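PDB 2C4E: sugar kinase MJ0406 from Methanococcus jannaschii, which catalyses the ATP-dependent phosphorylation of nucleosides, preferring inosine, guanosine and cytidine, to yield nucleoside monophosphates with the help of magnesium or manganese. Local coordinates for residues A[39-44]-A[72-77]; A[126-131]-A[148-153]; A[91-96]-A[118-123]; A[171-176]-A[195-200]. All coordinates share one frame; numbering follows the deposited sequence.

Contact 1. Residues A[39-44]-A[72-77]; sequences KYYGGA and SGYERY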
loop_
_atom_site.group_PDB
_atom_site.type_symbol
_atom_site.label_atom_id
_atom_site.label_comp_id
_atom_site.label_asym_id
_atom_site.label_seq_id
_atom_site.Cartn_x
_atom_site.Cartn_y
_atom_site.Cartn_z
ATOM N N LYS A 39 6.912 -8.549 -1.885
ATOM C CA LYS A 39 5.873 -9.219 -1.102
ATOM C C LYS A 39 6.537 -10.337 -0.288
ATOM O O LYS A 39 7.401 -11.048 -0.802
ATOM C CB LYS A 39 4.850 -9.785 -2.105
ATOM C CG LYS A 39 3.734 -10.666 -1.600
ATOM C CD LYS A 39 3.246 -11.622 -2.715
ATOM C CE LYS A 39 1.756 -11.485 -3.026
ATOM N NZ LYS A 39 1.497 -11.362 -4.490
ATOM N N TYR A 40 6.166 -10.456 0.986
ATOM C CA TYR A 40 6.621 -11.555 1.850
ATOM C C TYR A 40 5.411 -12.249 2.424
ATOM O O TYR A 40 4.428 -11.600 2.765
ATOM C CB TYR A 40 7.471 -11.052 3.014
ATOM C CG TYR A 40 8.749 -10.386 2.580
ATOM C CD1 TYR A 40 8.825 -9.005 2.483
ATOM C CD2 TYR A 40 9.876 -11.138 2.257
ATOM C CE1 TYR A 40 9.992 -8.380 2.072
ATOM C CE2 TYR A 40 11.052 -10.525 1.854
ATOM C CZ TYR A 40 11.102 -9.145 1.762
ATOM O OH TYR A 40 12.256 -8.524 1.363
ATOM N N TYR A 41 5.493 -13.569 2.528
ATOM C CA TYR A 41 4.443 -14.339 3.175
ATOM C C TYR A 41 4.460 -14.011 4.662
ATOM O O TYR A 41 5.515 -14.020 5.308
ATOM C CB TYR A 41 4.630 -15.835 2.899
ATOM C CG TYR A 41 4.561 -16.187 1.421
ATOM C CD1 TYR A 41 5.521 -17.004 0.829
ATOM C CD2 TYR A 41 3.551 -15.679 0.609
ATOM C CE1 TYR A 41 5.462 -17.317 -0.511
ATOM C CE2 TYR A 41 3.491 -15.984 -0.735
ATOM C CZ TYR A 41 4.451 -16.804 -1.294
ATOM O OH TYR A 41 4.389 -17.104 -2.639
ATOM N N GLY A 42 3.283 -13.700 5.197
ATOM C CA GLY A 42 3.149 -13.246 6.569
ATOM C C GLY A 42 1.818 -13.567 7.213
ATOM O O GLY A 42 1.121 -14.507 6.802
ATOM N N GLY A 43 1.470 -12.766 8.217
ATOM C CA GLY A 43 0.326 -13.015 9.083
ATOM C C GLY A 43 0.774 -13.818 10.293
ATOM O O GLY A 43 1.399 -14.858 10.131
ATOM N N ALA A 44 0.491 -13.335 11.498
ATOM C CA ALA A 44 0.964 -14.009 12.727
ATOM C C ALA A 44 0.610 -15.498 12.823
ATOM O O ALA A 44 1.458 -16.303 13.219
ATOM C CB ALA A 44 0.498 -13.263 13.953
ATOM N N SER A 72 -2.657 -18.637 -5.844
ATOM C CA SER A 72 -1.606 -17.628 -5.812
ATOM C C SER A 72 -0.349 -18.188 -5.170
ATOM O O SER A 72 -0.322 -19.349 -4.736
ATOM C CB SER A 72 -2.073 -16.374 -5.066
ATOM O OG SER A 72 -1.618 -15.192 -5.709
ATOM N N GLY A 73 0.691 -17.364 -5.112
ATOM C CA GLY A 73 1.962 -17.792 -4.572
ATOM C C GLY A 73 1.795 -18.423 -3.204
ATOM O O GLY A 73 2.397 -19.454 -2.914
ATOM N N TYR A 74 0.956 -17.819 -2.373
ATOM C CA TYR A 74 0.870 -18.218 -0.970
ATOM C C TYR A 74 0.258 -19.611 -0.802
ATOM O O TYR A 74 0.753 -20.413 -0.010
ATOM C CB TYR A 74 0.083 -17.176 -0.165
ATOM C CG TYR A 74 0.518 -17.010 1.289
ATOM C CD1 TYR A 74 0.230 -15.839 1.983
ATOM C CD2 TYR A 74 1.217 -18.018 1.972
ATOM C CE1 TYR A 74 0.618 -15.674 3.299
ATOM C CE2 TYR A 74 1.600 -17.858 3.289
ATOM C CZ TYR A 74 1.296 -16.693 3.949
ATOM O OH TYR A 74 1.690 -16.525 5.242
ATOM N N GLU A 75 -0.809 -19.896 -1.539
ATOM C CA GLU A 75 -1.495 -21.180 -1.427
ATOM C C GLU A 75 -0.615 -22.364 -1.817
ATOM O O GLU A 75 -0.576 -23.358 -1.103
ATOM C CB GLU A 75 -2.757 -21.183 -2.277
ATOM C CG GLU A 75 -3.574 -22.457 -2.163
ATOM C CD GLU A 75 -4.783 -22.429 -3.058
ATOM O OE1 GLU A 75 -4.705 -22.963 -4.184
ATOM O OE2 GLU A 75 -5.803 -21.857 -2.637
ATOM N N ARG A 76 0.065 -22.261 -2.961
ATOM C CA ARG A 76 0.971 -23.313 -3.434
ATOM C C ARG A 76 2.133 -23.515 -2.471
ATOM O O ARG A 76 2.544 -24.647 -2.210
ATOM C CB ARG A 76 1.497 -22.978 -4.835
ATOM N N TYR A 77 2.643 -22.404 -1.944
ATOM C CA TYR A 77 3.716 -22.381 -0.944
ATOM C C TYR A 77 3.346 -23.165 0.320
ATOM O O TYR A 77 4.143 -23.956 0.824
ATOM C CB TYR A 77 4.027 -20.913 -0.623
ATOM C CG TYR A 77 4.858 -20.598 0.605
ATOM C CD1 TYR A 77 6.246 -20.549 0.536
ATOM C CD2 TYR A 77 4.251 -20.263 1.813
ATOM C CE1 TYR A 77 7.008 -20.222 1.652
ATOM C CE2 TYR A 77 5.000 -19.930 2.929
ATOM C CZ TYR A 77 6.382 -19.913 2.844
ATOM O OH TYR A 77 7.135 -19.568 3.935
#
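Tyr-41, near the end of strand 33-42, lays its ring across the side chains of Tyr-74 and Tyr-77 from helix 73-80, which both meet it from the same side in a three-tyrosine aromatic cluster. Its pairing with Tyr-74 is an offset stack, the ring planes 30° apart and Tyr-41 CD2 only 3.4 Å from Tyr-74 CG; Tyr-41 CB adds a CH-pi contact over the same ring face. Toward Tyr-77 the planes meet obliquely, with Tyr-41 CD1 above the centre of that ring. Tyr-41 CG lies anti to the carbonyl carbon (chi1 -61°), and the phenol ends at exposed Gly-73, its OH 3.0 Å from Gly-73 C. A beta carbon at Gly-73 would collide with this hydroxyl.

Packing is dense around Tyr-74, which Leu-16 and Ala-46 also touch; the loose, solvent side is at Lys-39, which does not touch the helix segment. On the buried side Tyr-74 OH donates to Gly-42 O at 2.6 Å, in the carbonyl plane and on a lone pair. The same hydroxyl is hydrogen-bonded to Gln-284 NE2, while Tyr-77 OH pairs with Gln-284 OE1.

Gly-42 precedes substrate-binding Gly-43 where this strand of the ribokinase-family lid runs into helix 44-54. Held by two bonds, the Tyr-74 hydroxyl probably has little freedom to rotate, and its grip on Gly-42 O is consistent with fixing the backbone beside the nucleoside site.

Contact 2. Residues A[126-131]-A[148-153]; sequences PPNFNT and AKKAYG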
loop_
_atom_site.group_PDB
_atom_site.type_symbol
_atom_site.label_atom_id
_atom_site.label_comp_id
_atom_site.label_asym_id
_atom_site.label_seq_id
_atom_site.Cartn_x
_atom_site.Cartn_y
_atom_site.Cartn_z
ATOM N N PRO A 126 -15.981 -21.376 15.130
ATOM C CA PRO A 126 -14.886 -22.355 15.072
ATOM C C PRO A 126 -15.356 -23.804 14.974
ATOM O O PRO A 126 -16.390 -24.155 15.532
ATOM C CB PRO A 126 -14.104 -22.112 16.374
ATOM C CG PRO A 126 -15.016 -21.335 17.280
ATOM C CD PRO A 126 -16.030 -20.648 16.409
ATOM N N PRO A 127 -14.593 -24.648 14.288
ATOM C CA PRO A 127 -14.880 -26.082 14.287
ATOM C C PRO A 127 -14.356 -26.702 15.561
ATOM O O PRO A 127 -13.662 -26.025 16.319
ATOM C CB PRO A 127 -14.083 -26.584 13.083
ATOM C CG PRO A 127 -12.918 -25.701 13.028
ATOM C CD PRO A 127 -13.393 -24.339 13.495
ATOM N N ASN A 128 -14.690 -27.967 15.808
ATOM C CA ASN A 128 -13.966 -28.731 16.801
ATOM C C ASN A 128 -12.522 -28.892 16.309
ATOM O O ASN A 128 -12.260 -29.024 15.108
ATOM C CB ASN A 128 -14.619 -30.091 17.064
ATOM C CG ASN A 128 -15.968 -29.966 17.766
ATOM O OD1 ASN A 128 -17.007 -30.339 17.213
ATOM N ND2 ASN A 128 -15.956 -29.424 18.987
ATOM N N PHE A 129 -11.593 -28.822 17.244
ATOM C CA PHE A 129 -10.190 -29.006 16.975
ATOM C C PHE A 129 -9.785 -30.341 17.551
ATOM O O PHE A 129 -10.198 -30.695 18.658
ATOM C CB PHE A 129 -9.392 -27.891 17.661
ATOM C CG PHE A 129 -9.763 -26.502 17.202
ATOM C CD1 PHE A 129 -9.360 -26.053 15.969
ATOM C CD2 PHE A 129 -10.517 -25.661 18.000
ATOM C CE1 PHE A 129 -9.687 -24.778 15.542
ATOM C CE2 PHE A 129 -10.842 -24.390 17.553
ATOM C CZ PHE A 129 -10.407 -23.965 16.333
ATOM N N ASN A 130 -8.984 -31.092 16.804
ATOM C CA ASN A 130 -8.504 -32.376 17.268
ATOM C C ASN A 130 -7.015 -32.369 17.545
ATOM O O ASN A 130 -6.398 -33.431 17.669
ATOM C CB ASN A 130 -8.839 -33.462 16.227
ATOM C CG ASN A 130 -10.329 -33.616 16.012
ATOM O OD1 ASN A 130 -10.790 -33.813 14.870
ATOM N ND2 ASN A 130 -11.100 -33.551 17.098
ATOM N N THR A 131 -6.448 -31.175 17.663
ATOM C CA THR A 131 -5.020 -31.001 17.874
ATOM C C THR A 131 -4.642 -30.904 19.353
ATOM O O THR A 131 -5.472 -30.625 20.201
ATOM C CB THR A 131 -4.561 -29.723 17.152
ATOM O OG1 THR A 131 -5.486 -28.654 17.421
ATOM C CG2 THR A 131 -4.604 -29.926 15.644
ATOM N N ALA A 148 -11.041 -20.008 21.929
ATOM C CA ALA A 148 -10.506 -20.309 23.259
ATOM C C ALA A 148 -11.549 -21.029 24.084
ATOM O O ALA A 148 -11.248 -22.019 24.716
ATOM C CB ALA A 148 -10.074 -19.049 23.971
ATOM N N LYS A 149 -12.785 -20.528 24.060
ATOM C CA LYS A 149 -13.842 -21.103 24.895
ATOM C C LYS A 149 -14.261 -22.488 24.408
ATOM O O LYS A 149 -14.575 -23.351 25.220
ATOM C CB LYS A 149 -15.035 -20.133 25.010
ATOM C CG LYS A 149 -14.699 -18.924 25.874
ATOM C CD LYS A 149 -15.802 -17.879 25.977
ATOM C CE LYS A 149 -16.884 -18.272 26.957
ATOM N NZ LYS A 149 -17.729 -17.099 27.315
ATOM N N LYS A 150 -14.219 -22.736 23.101
ATOM C CA LYS A 150 -14.513 -24.068 22.571
ATOM C C LYS A 150 -13.406 -25.092 22.832
ATOM O O LYS A 150 -13.684 -26.266 23.144
ATOM C CB LYS A 150 -14.777 -23.988 21.067
ATOM C CG LYS A 150 -15.467 -25.231 20.485
ATOM C CD LYS A 150 -15.778 -25.023 19.014
ATOM C CE LYS A 150 -16.433 -26.242 18.404
ATOM N NZ LYS A 150 -17.787 -26.501 18.947
ATOM N N ALA A 151 -12.162 -24.651 22.715
ATOM C CA ALA A 151 -11.006 -25.535 22.833
ATOM C C ALA A 151 -10.637 -25.810 24.282
ATOM O O ALA A 151 -10.221 -26.910 24.634
ATOM C CB ALA A 151 -9.823 -24.946 22.101
ATOM N N TYR A 152 -10.791 -24.827 25.155
ATOM C CA TYR A 152 -10.292 -24.998 26.515
ATOM C C TYR A 152 -10.952 -26.202 27.202
ATOM O O TYR A 152 -12.163 -26.399 27.156
ATOM C CB TYR A 152 -10.519 -23.721 27.318
ATOM C CG TYR A 152 -9.839 -23.665 28.661
ATOM C CD1 TYR A 152 -8.467 -23.441 28.768
ATOM C CD2 TYR A 152 -10.570 -23.858 29.830
ATOM C CE1 TYR A 152 -7.840 -23.382 30.025
ATOM C CE2 TYR A 152 -9.953 -23.804 31.075
ATOM C CZ TYR A 152 -8.582 -23.571 31.153
ATOM O OH TYR A 152 -7.991 -23.503 32.396
ATOM N N GLY A 153 -10.120 -27.012 27.830
ATOM C CA GLY A 153 -10.575 -28.205 28.504
ATOM C C GLY A 153 -10.607 -29.401 27.589
ATOM O O GLY A 153 -10.963 -30.484 28.026
HETATM O O HOH W 1 -17.765 -28.090 21.163
#
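Within the beta-alpha unit that strand 131-136 and helix 141-151 contribute to the central sheet domain of the ribokinase fold, Lys-150 and Ala-151 on the last helical turn pack against Pro-126 to Phe-129, the lead-in to the strand. Two unlike patches make up the contact.

The inner one is apolar. Phe-129 CD2 comes within 4.2 Å of Ala-151 CB, obliquely to the ring, and both residues also touch Val-134 of the strand; Phe-129 touches Leu-62 as well. One face of the Phe-129 ring carries Pro-127 O, which stands 3.5 Å above the plane and toward the rim. This carbonyl oxygen is buried by the contact and has no hydrogen-bonding partner in the model.

The outer patch is built by Lys-150. With CG anti to the backbone N (chi1 -164°), its aliphatic chain runs out extended over the carbonyls, so that CD is 3.6 Å from Pro-126 O and CE is 3.5 Å from Pro-127 O. It crosses the Asn-128 side chain at about a right angle, CE lying 3.3 Å from Asn-128 ND2. A bend at chi4 (67°) then turns the ammonium group aside. Two donors meet here and cannot bond to each other; a water accepts from both instead, at 2.7 Å from Lys-150 NZ and 3.1 Å from Asn-128 ND2.

Contact 3. Residues A[91-96]-A[118-123]; sequences SEEEET and AKHYKE
Ser-91 OG and His-120 NE2 share a hydrogen bond of 2.6 Å at the edge of the imidazole, joining the loop before lid strand 98-103 to the 3-10 segment 118-123 that follows lid strand 109-114 in this ribokinase-family fold. Beside it, Lys-119 NZ reaches Glu-93 OE2 at 2.8 Å, approaching from above the carboxylate plane, 36° out of it. Glu-94 packs its CG 3.8 Å from Lys-119 CG and brings OE2 to Lys-119 CE, but this oxygen stays beyond salt-bridge range of NZ.

The second shell holds these groups in place. Ser-91 is set by an ST motif, in which its OG accepts from Glu-94 N at 3.1 Å, with an N-H...O angle of 165°. Lys-119 NZ also donates to the syn lone pair of Glu-123 OE2, at 2.8 Å, which makes a Glu-Lys-Glu salt-bridge network. On its way there the bent lysine chain lays CD over the centre of the His-120 ring, 3.6 Å above the plane. An alanine in place of Lys-119 would probably leave Glu-93 and Glu-123 without their shared cation and strip the aliphatic cover from that ring face. His-120 is further fixed by a His-carboxylate bond, ND1 to Glu-123 OE1, almost straight at 172°, and by the ring of Tyr-89. Farther out, Glu-95 packs on Ala-37 of the second subunit, and its OE1 forms a salt bridge with Lys-98 NZ.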
loop_
_atom_site.group_PDB
_atom_site.type_symbol
_atom_site.label_atom_id
_atom_site.label_comp_id
_atom_site.label_asym_id
_atom_site.label_seq_id
_atom_site.Cartn_x
_atom_site.Cartn_y
_atom_site.Cartn_z
ATOM N N SER A 91 -12.724 -16.145 0.655
ATOM C CA SER A 91 -13.714 -15.124 0.331
ATOM C C SER A 91 -13.810 -14.954 -1.182
ATOM O O SER A 91 -12.799 -14.995 -1.882
ATOM C CB SER A 91 -13.334 -13.789 0.971
ATOM O OG SER A 91 -14.313 -12.802 0.699
ATOM N N GLU A 92 -15.032 -14.771 -1.675
ATOM C CA GLU A 92 -15.276 -14.485 -3.085
ATOM C C GLU A 92 -15.164 -12.980 -3.357
ATOM O O GLU A 92 -14.793 -12.570 -4.458
ATOM C CB GLU A 92 -16.677 -14.978 -3.496
ATOM C CG GLU A 92 -16.965 -16.442 -3.171
ATOM C CD GLU A 92 -18.319 -16.912 -3.679
ATOM O OE1 GLU A 92 -19.359 -16.422 -3.177
ATOM O OE2 GLU A 92 -18.354 -17.770 -4.589
ATOM N N GLU A 93 -15.482 -12.169 -2.347
ATOM C CA GLU A 93 -15.669 -10.722 -2.507
ATOM C C GLU A 93 -14.463 -9.870 -2.082
ATOM O O GLU A 93 -14.127 -8.875 -2.750
ATOM C CB GLU A 93 -16.924 -10.260 -1.741
ATOM C CG GLU A 93 -17.076 -10.853 -0.330
ATOM C CD GLU A 93 -18.076 -10.103 0.541
ATOM O OE1 GLU A 93 -18.430 -8.949 0.206
ATOM O OE2 GLU A 93 -18.527 -10.673 1.555
ATOM N N GLU A 94 -13.831 -10.262 -0.973
ATOM C CA GLU A 94 -12.744 -9.516 -0.363
ATOM C C GLU A 94 -11.411 -10.068 -0.852
ATOM O O GLU A 94 -11.311 -11.263 -1.163
ATOM C CB GLU A 94 -12.829 -9.611 1.181
ATOM C CG GLU A 94 -14.208 -9.287 1.779
ATOM C CD GLU A 94 -14.725 -7.921 1.359
ATOM O OE1 GLU A 94 -13.902 -6.987 1.182
ATOM O OE2 GLU A 94 -15.954 -7.774 1.198
ATOM N N GLU A 95 -10.384 -9.212 -0.879
ATOM C CA GLU A 95 -8.983 -9.678 -0.991
ATOM C C GLU A 95 -8.360 -10.135 0.346
ATOM O O GLU A 95 -8.884 -9.834 1.424
ATOM C CB GLU A 95 -8.091 -8.576 -1.569
ATOM C CG GLU A 95 -7.790 -7.406 -0.634
ATOM C CD GLU A 95 -7.180 -6.223 -1.382
ATOM O OE1 GLU A 95 -5.987 -6.288 -1.766
ATOM O OE2 GLU A 95 -7.892 -5.223 -1.611
ATOM N N THR A 96 -7.219 -10.844 0.250
ATOM C CA THR A 96 -6.463 -11.369 1.401
ATOM C C THR A 96 -5.914 -10.219 2.261
ATOM O O THR A 96 -5.449 -9.230 1.694
ATOM C CB THR A 96 -5.264 -12.227 0.883
ATOM O OG1 THR A 96 -5.753 -13.295 0.056
ATOM C CG2 THR A 96 -4.494 -12.924 2.031
ATOM N N ALA A 118 -10.686 -10.766 6.544
ATOM C CA ALA A 118 -10.907 -10.901 7.988
ATOM C C ALA A 118 -12.297 -10.415 8.432
ATOM O O ALA A 118 -12.757 -10.746 9.532
ATOM C CB ALA A 118 -9.820 -10.164 8.757
ATOM N N LYS A 119 -12.976 -9.640 7.587
ATOM C CA LYS A 119 -14.363 -9.263 7.869
ATOM C C LYS A 119 -15.256 -10.499 8.063
ATOM O O LYS A 119 -16.294 -10.420 8.715
ATOM C CB LYS A 119 -14.931 -8.329 6.779
ATOM C CG LYS A 119 -15.187 -8.987 5.426
ATOM C CD LYS A 119 -16.531 -9.689 5.381
ATOM C CE LYS A 119 -17.271 -9.455 4.111
ATOM N NZ LYS A 119 -18.688 -9.920 4.201
ATOM N N HIS A 120 -14.852 -11.633 7.494
ATOM C CA HIS A 120 -15.674 -12.840 7.522
ATOM C C HIS A 120 -15.669 -13.569 8.870
ATOM O O HIS A 120 -16.570 -14.369 9.103
ATOM C CB HIS A 120 -15.258 -13.823 6.413
ATOM C CG HIS A 120 -15.598 -13.363 5.034
ATOM N ND1 HIS A 120 -16.897 -13.201 4.598
ATOM C CD2 HIS A 120 -14.806 -13.016 3.991
ATOM C CE1 HIS A 120 -16.888 -12.782 3.347
ATOM N NE2 HIS A 120 -15.634 -12.668 2.953
ATOM N N TYR A 121 -14.683 -13.335 9.745
ATOM C CA TYR A 121 -14.674 -14.032 11.039
ATOM C C TYR A 121 -15.996 -13.884 11.801
ATOM O O TYR A 121 -16.472 -14.844 12.386
ATOM C CB TYR A 121 -13.516 -13.593 11.956
ATOM C CG TYR A 121 -12.155 -14.065 11.502
ATOM C CD1 TYR A 121 -11.238 -13.165 10.974
ATOM C CD2 TYR A 121 -11.794 -15.411 11.564
ATOM C CE1 TYR A 121 -9.996 -13.570 10.551
ATOM C CE2 TYR A 121 -10.542 -15.829 11.136
ATOM C CZ TYR A 121 -9.646 -14.897 10.635
ATOM O OH TYR A 121 -8.414 -15.281 10.185
ATOM N N LYS A 122 -16.593 -12.695 11.795
ATOM C CA LYS A 122 -17.855 -12.492 12.523
ATOM C C LYS A 122 -19.037 -13.289 11.944
ATOM O O LYS A 122 -20.058 -13.450 12.608
ATOM C CB LYS A 122 -18.191 -10.999 12.652
ATOM C CG LYS A 122 -18.494 -10.284 11.355
ATOM C CD LYS A 122 -18.731 -8.785 11.612
ATOM C CE LYS A 122 -18.572 -7.934 10.362
ATOM N NZ LYS A 122 -17.307 -8.225 9.624
ATOM N N GLU A 123 -18.899 -13.778 10.717
ATOM C CA GLU A 123 -19.903 -14.649 10.100
ATOM C C GLU A 123 -19.712 -16.124 10.451
ATOM O O GLU A 123 -20.585 -16.939 10.177
ATOM C CB GLU A 123 -19.851 -14.520 8.575
ATOM C CG GLU A 123 -20.151 -13.128 8.038
ATOM C CD GLU A 123 -19.527 -12.874 6.673
ATOM O OE1 GLU A 123 -19.234 -13.848 5.935
ATOM O OE2 GLU A 123 -19.325 -11.691 6.339
#

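Contact 4. Residues A[171-176]-A[195-200]; sequences EMLLEI and NLLNFE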
loop_
_atom_site.group_PDB
_atom_site.type_symbol
_atom_site.label_atom_id
_atom_site.label_comp_id
_atom_site.label_asym_id
_atom_site.label_seq_id
_atom_site.Cartn_x
_atom_site.Cartn_y
_atom_site.Cartn_z
ATOM N N GLU A 171 -12.998 -6.929 30.766
ATOM C CA GLU A 171 -13.868 -8.107 30.920
ATOM C C GLU A 171 -13.574 -9.210 29.902
ATOM O O GLU A 171 -13.524 -10.407 30.233
ATOM C CB GLU A 171 -15.339 -7.666 30.829
ATOM C CG GLU A 171 -15.818 -6.819 32.008
ATOM C CD GLU A 171 -15.448 -5.338 31.917
ATOM O OE1 GLU A 171 -15.291 -4.805 30.797
ATOM O OE2 GLU A 171 -15.320 -4.696 32.983
ATOM N N MET A 172 -13.380 -8.801 28.657
ATOM C CA MET A 172 -13.091 -9.726 27.589
ATOM C C MET A 172 -11.693 -10.332 27.709
ATOM O O MET A 172 -11.472 -11.493 27.369
ATOM C CB MET A 172 -13.191 -9.009 26.259
ATOM C CG MET A 172 -13.146 -9.962 25.097
ATOM S SD MET A 172 -13.180 -9.083 23.559
ATOM C CE MET A 172 -13.276 -10.464 22.399
ATOM N N LEU A 173 -10.737 -9.531 28.146
ATOM C CA LEU A 173 -9.381 -10.032 28.347
ATOM C C LEU A 173 -9.341 -11.050 29.469
ATOM O O LEU A 173 -8.659 -12.070 29.360
ATOM C CB LEU A 173 -8.409 -8.881 28.646
ATOM C CG LEU A 173 -6.928 -9.255 28.672
ATOM C CD1 LEU A 173 -6.513 -9.884 27.341
ATOM C CD2 LEU A 173 -6.078 -8.014 29.000
ATOM N N LEU A 174 -10.082 -10.784 30.536
ATOM C CA LEU A 174 -10.153 -11.699 31.657
ATOM C C LEU A 174 -10.768 -12.998 31.156
ATOM O O LEU A 174 -10.262 -14.070 31.439
ATOM C CB LEU A 174 -10.989 -11.105 32.789
ATOM C CG LEU A 174 -11.123 -11.933 34.060
ATOM C CD1 LEU A 174 -9.759 -12.210 34.681
ATOM C CD2 LEU A 174 -12.037 -11.193 35.058
ATOM N N GLU A 175 -11.810 -12.891 30.344
ATOM C CA GLU A 175 -12.494 -14.095 29.836
ATOM C C GLU A 175 -11.604 -14.981 28.966
ATOM O O GLU A 175 -11.586 -16.185 29.149
ATOM C CB GLU A 175 -13.770 -13.718 29.080
ATOM C CG GLU A 175 -14.629 -14.912 28.698
ATOM C CD GLU A 175 -15.320 -15.594 29.874
ATOM O OE1 GLU A 175 -15.176 -15.145 31.040
ATOM O OE2 GLU A 175 -16.028 -16.589 29.618
ATOM N N ILE A 176 -10.855 -14.411 28.027
ATOM C CA ILE A 176 -10.014 -15.250 27.187
ATOM C C ILE A 176 -8.847 -15.846 27.987
ATOM O O ILE A 176 -8.467 -16.992 27.771
ATOM C CB ILE A 176 -9.556 -14.490 25.918
ATOM C CG1 ILE A 176 -9.015 -15.469 24.880
ATOM C CG2 ILE A 176 -8.509 -13.407 26.244
ATOM C CD1 ILE A 176 -9.032 -14.921 23.480
ATOM N N ASN A 195 -1.913 -3.634 34.205
ATOM C CA ASN A 195 -2.527 -2.396 34.681
ATOM C C ASN A 195 -4.041 -2.429 34.442
ATOM O O ASN A 195 -4.825 -2.073 35.318
ATOM C CB ASN A 195 -1.866 -1.180 33.996
ATOM C CG ASN A 195 -2.357 0.157 34.541
ATOM O OD1 ASN A 195 -2.910 0.974 33.799
ATOM N ND2 ASN A 195 -2.126 0.404 35.824
ATOM N N LEU A 196 -4.461 -2.905 33.274
ATOM C CA LEU A 196 -5.888 -2.981 32.964
ATOM C C LEU A 196 -6.633 -3.951 33.891
ATOM O O LEU A 196 -7.720 -3.633 34.382
ATOM C CB LEU A 196 -6.102 -3.362 31.503
ATOM C CG LEU A 196 -7.552 -3.477 31.015
ATOM C CD1 LEU A 196 -8.268 -2.137 31.038
ATOM C CD2 LEU A 196 -7.578 -4.094 29.619
ATOM N N LEU A 197 -6.036 -5.116 34.145
ATOM C CA LEU A 197 -6.660 -6.169 34.952
ATOM C C LEU A 197 -6.457 -6.002 36.472
ATOM O O LEU A 197 -7.101 -6.700 37.259
ATOM C CB LEU A 197 -6.111 -7.537 34.526
ATOM C CG LEU A 197 -6.360 -7.976 33.083
ATOM C CD1 LEU A 197 -5.404 -9.088 32.660
ATOM C CD2 LEU A 197 -7.790 -8.445 32.902
ATOM N N ASN A 198 -5.591 -5.069 36.876
ATOM C CA ASN A 198 -5.016 -5.012 38.230
ATOM C C ASN A 198 -4.484 -6.389 38.638
ATOM O O ASN A 198 -4.724 -6.868 39.744
ATOM C CB ASN A 198 -5.989 -4.435 39.281
ATOM C CG ASN A 198 -5.312 -4.161 40.634
ATOM O OD1 ASN A 198 -4.142 -3.764 40.706
ATOM N ND2 ASN A 198 -6.055 -4.373 41.715
ATOM N N PHE A 199 -3.747 -7.005 37.722
ATOM C CA PHE A 199 -3.136 -8.312 37.961
ATOM C C PHE A 199 -1.663 -8.199 38.284
ATOM O O PHE A 199 -0.931 -7.443 37.646
ATOM C CB PHE A 199 -3.266 -9.184 36.712
ATOM C CG PHE A 199 -4.512 -10.028 36.661
ATOM C CD1 PHE A 199 -4.550 -11.147 35.839
ATOM C CD2 PHE A 199 -5.651 -9.702 37.387
ATOM C CE1 PHE A 199 -5.684 -11.924 35.751
ATOM C CE2 PHE A 199 -6.793 -10.509 37.298
ATOM C CZ PHE A 199 -6.792 -11.613 36.488
ATOM N N GLU A 200 -1.237 -8.975 39.272
ATOM C CA GLU A 200 0.157 -9.325 39.461
ATOM C C GLU A 200 0.336 -10.727 38.864
ATOM O O GLU A 200 -0.635 -11.365 38.430
ATOM C CB GLU A 200 0.520 -9.317 40.950
ATOM C CG GLU A 200 0.449 -7.946 41.610
ATOM C CD GLU A 200 0.460 -8.027 43.131
ATOM O OE1 GLU A 200 -0.535 -8.524 43.708
ATOM O OE2 GLU A 200 1.460 -7.606 43.757
#
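Leu-174, midway along helix 170-178, and Leu-197, the last residue of helix 187-197, bring their CA atoms to 7.3 Å, the nearest backbone approach of the two segments. Just beyond, Asn-198 leaves the helix with a positive phi of 49°, and the backbone draws off from the first helix, although the Phe-199 side chain still points toward it.

The side chains that fill the interface are apolar. Leu-197, with CG anti to the carbonyl carbon (chi1 -62°), spreads its two methyls over two neighbours: CD1 lies 3.9 Å from Leu-173 CD2, the two side chains crossing at about a right angle, while CD2 rests 4.0 Å from the backbone N of Leu-174. Leu-196 CD2 touches the same Leu-173 methyl more distantly, at 4.2 Å.

In the alpha/beta domain of the ribokinase fold these are successive helices, linked by strand 182-186 of the central sheet, at whose end Asn-186 binds ATP. An alanine in place of Leu-197 would probably open a gap between the helices and leave the Leu-173 methyl without its main partner here.

On the flank, Arg-207 lies against both Leu-174 and Phe-199, and Tyr-204 meets the Phe-199 ring edge-to-face. One face of that ring has Leu-197 CB 3.5 Å above its plane, offset toward the rim. At the tip of the ring, Phe-199 CZ is 3.5 Å from Leu-174 CD1.

Contacts 1 and 3 both involve strands of the smaller sheet or the loops beside them, their centres about 17 Å apart. Contact 1 includes substrate-binding Gly-43, and in contact 3 the Lys-119 side chain is about 10 Å from that of Phe-113, another substrate residue. Contacts 2 and 4 lie away from the annotated sites, though the Leu-174 side chain is about 9 Å from a bound magnesium ion. These two touch directly: Lys-149 NZ forms a salt bridge with Glu-175 OE2 at 2.9 Å, and Ala-148 CB packs on Ile-176 CG1. Contacts 1 and 4 are farthest apart, about 34 Å between centres, on opposite sides of the chain's centre.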